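Long-range contact in transcription regulator (Lactobacillus plantarum WCFS1, PDB 3CLK), which probably regulates transcription by binding DNA, with a periplasmic-binding-protein-like part that may sense a small-molecule effector, as in LacI-family regulators: residues G129-Q135 and W162-Y168. Numbering follows the deposited sequence.
Sequences GIAGIDQ and WIKPGDY
Tyr-168 reaches back to the turn after the neighbouring strand, where its ring packs against Gly-132, Ile-133 and Asp-134. Gly-132 O lies over one face of the ring, near its rim, while Ile-133 and Asp-134 lie alongside: Tyr-168 CE1 comes within 3.6 Å of Asp-134 N and Tyr-168 OH meets Ile-133 CG2 at 3.7 Å. With CG anti to the carbonyl carbon (chi1 -58°), the ring swings over this turn. The backbone supplies the grip on the carbonyl, Tyr-168 N donating to Gly-132 O (2.8 Å) in the carbonyl plane, and the ring merely packs over it. An alanine here would keep that backbone bond but is likely to leave Ile-133 CG2 and the Asp-134 backbone without the ring packed against them. Gly-132 has a positive phi (87°), where a CB would jam against the preceding carbonyl, and Gly-166 packs so near Gly-132 CA that a CB on it would clash. Upstream the pairing is regular and parallel: Ile-130 N donates to Trp-162 O, Lys-164 N to Ile-130 O, and Gly-132 N to Lys-164 O. This is the classical beta-alpha-beta crossover of a periplasmic-binding-protein-like domain: strand 128-131, helix 138-153, then the edge strand 163-164. Ile-130 and Ile-163 lie side by side, their CG2 methyls 4.0 Å apart, and Tyr-147 of the crossover helix touches Ile-130. Beside the last two strand bonds a water accepts from Ile-133 N at 3.2 Å and lies close to Ile-130 O and Lys-164 O, tying the turn to the strand pair. Gly-166 N reaches Ile-133 O from above the carbonyl plane. Farther along, Gln-135 OE1 touches Pro-165 CG (3.6 Å) and Ile-163 CG2. In the second shell, Thr-139 and Ala-192 pack against Tyr-168, whose backbone O is hydrogen-bonded to Ser-193 OG.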
# COMPACT_ATOMS: atom_id res chain seq x y z
N GLY B 129 -25.60 -3.44 -7.44
CA GLY B 129 -25.06 -2.13 -7.74
C GLY B 129 -23.56 -2.20 -7.98
O GLY B 129 -22.94 -3.22 -7.69
N ILE B 130 -22.99 -1.13 -8.52
CA ILE B 130 -21.55 -1.06 -8.79
C ILE B 130 -21.10 0.35 -8.42
O ILE B 130 -21.71 1.35 -8.84
CB ILE B 130 -21.23 -1.39 -10.26
CG1 ILE B 130 -19.72 -1.44 -10.46
CG2 ILE B 130 -21.90 -0.38 -11.20
CD1 ILE B 130 -19.30 -2.21 -11.68
N ALA B 131 -20.03 0.43 -7.63
CA ALA B 131 -19.58 1.73 -7.16
C ALA B 131 -18.09 2.05 -7.22
O ALA B 131 -17.24 1.16 -7.12
CB ALA B 131 -20.06 1.93 -5.73
N GLY B 132 -17.82 3.35 -7.37
CA GLY B 132 -16.46 3.86 -7.40
C GLY B 132 -15.71 3.91 -8.72
O GLY B 132 -14.60 4.42 -8.76
N ILE B 133 -16.30 3.41 -9.79
CA ILE B 133 -15.61 3.40 -11.08
C ILE B 133 -15.56 4.74 -11.80
O ILE B 133 -16.55 5.45 -11.86
CB ILE B 133 -16.23 2.35 -12.04
CG1 ILE B 133 -16.05 0.95 -11.46
CG2 ILE B 133 -15.57 2.44 -13.40
CD1 ILE B 133 -16.58 -0.15 -12.34
N ASP B 134 -14.39 5.09 -12.32
CA ASP B 134 -14.25 6.32 -13.10
C ASP B 134 -14.71 5.84 -14.47
O ASP B 134 -13.95 5.24 -15.23
CB ASP B 134 -12.80 6.80 -13.12
CG ASP B 134 -12.63 8.13 -13.85
OD1 ASP B 134 -13.62 8.65 -14.42
OD2 ASP B 134 -11.49 8.66 -13.87
N GLN B 135 -15.98 6.10 -14.75
CA GLN B 135 -16.69 5.70 -15.96
C GLN B 135 -16.20 6.20 -17.33
O GLN B 135 -16.54 5.61 -18.35
CB GLN B 135 -18.16 6.09 -15.78
CG GLN B 135 -19.16 5.27 -16.53
CD GLN B 135 -20.59 5.65 -16.15
OE1 GLN B 135 -20.92 5.76 -14.97
NE2 GLN B 135 -21.43 5.86 -17.16
N TRP B 162 -28.25 2.46 -9.76
CA TRP B 162 -27.43 1.42 -9.15
C TRP B 162 -25.95 1.62 -9.48
O TRP B 162 -25.09 0.85 -9.04
CB TRP B 162 -27.87 0.04 -9.65
CG TRP B 162 -29.25 -0.39 -9.20
CD1 TRP B 162 -30.08 0.28 -8.34
CD2 TRP B 162 -29.93 -1.60 -9.55
NE1 TRP B 162 -31.23 -0.45 -8.13
CE2 TRP B 162 -31.16 -1.61 -8.86
CE3 TRP B 162 -29.61 -2.68 -10.38
CZ2 TRP B 162 -32.08 -2.66 -8.98
CZ3 TRP B 162 -30.52 -3.73 -10.50
CH2 TRP B 162 -31.74 -3.71 -9.80
N ILE B 163 -25.68 2.67 -10.25
CA ILE B 163 -24.33 2.99 -10.66
C ILE B 163 -23.90 4.29 -10.00
O ILE B 163 -24.48 5.35 -10.24
CB ILE B 163 -24.26 3.14 -12.20
CG1 ILE B 163 -24.90 1.91 -12.86
CG2 ILE B 163 -22.82 3.28 -12.66
CD1 ILE B 163 -25.08 2.03 -14.38
N LYS B 164 -22.90 4.19 -9.12
CA LYS B 164 -22.38 5.34 -8.41
C LYS B 164 -20.90 5.49 -8.74
O LYS B 164 -20.06 4.75 -8.23
CB LYS B 164 -22.55 5.17 -6.90
CG LYS B 164 -24.01 5.05 -6.46
CD LYS B 164 -24.81 6.30 -6.81
CE LYS B 164 -26.25 6.18 -6.34
NZ LYS B 164 -27.07 7.36 -6.69
N PRO B 165 -20.58 6.43 -9.63
CA PRO B 165 -19.20 6.69 -10.05
C PRO B 165 -18.32 7.17 -8.91
O PRO B 165 -18.80 7.67 -7.89
CB PRO B 165 -19.36 7.76 -11.14
CG PRO B 165 -20.69 7.42 -11.73
CD PRO B 165 -21.52 7.16 -10.50
N GLY B 166 -17.02 7.04 -9.10
CA GLY B 166 -16.07 7.46 -8.10
C GLY B 166 -14.70 7.43 -8.72
O GLY B 166 -14.57 7.43 -9.95
N ASP B 167 -13.68 7.38 -7.89
CA ASP B 167 -12.31 7.39 -8.37
C ASP B 167 -11.49 6.25 -7.79
O ASP B 167 -10.30 6.42 -7.52
CB ASP B 167 -11.65 8.72 -8.00
CG ASP B 167 -11.75 9.02 -6.52
OD1 ASP B 167 -12.00 8.08 -5.74
OD2 ASP B 167 -11.57 10.19 -6.12
N TYR B 168 -12.13 5.10 -7.58
CA TYR B 168 -11.45 3.93 -7.04
C TYR B 168 -10.87 4.10 -5.64
O TYR B 168 -10.13 3.24 -5.18
CB TYR B 168 -10.30 3.51 -7.96
CG TYR B 168 -10.71 3.19 -9.38
CD1 TYR B 168 -10.67 4.17 -10.37
CD2 TYR B 168 -11.14 1.92 -9.73
CE1 TYR B 168 -11.05 3.88 -11.68
CE2 TYR B 168 -11.53 1.62 -11.03
CZ TYR B 168 -11.48 2.61 -12.00
OH TYR B 168 -11.86 2.30 -13.29
O HOH W 1 -19.33 2.68 -10.34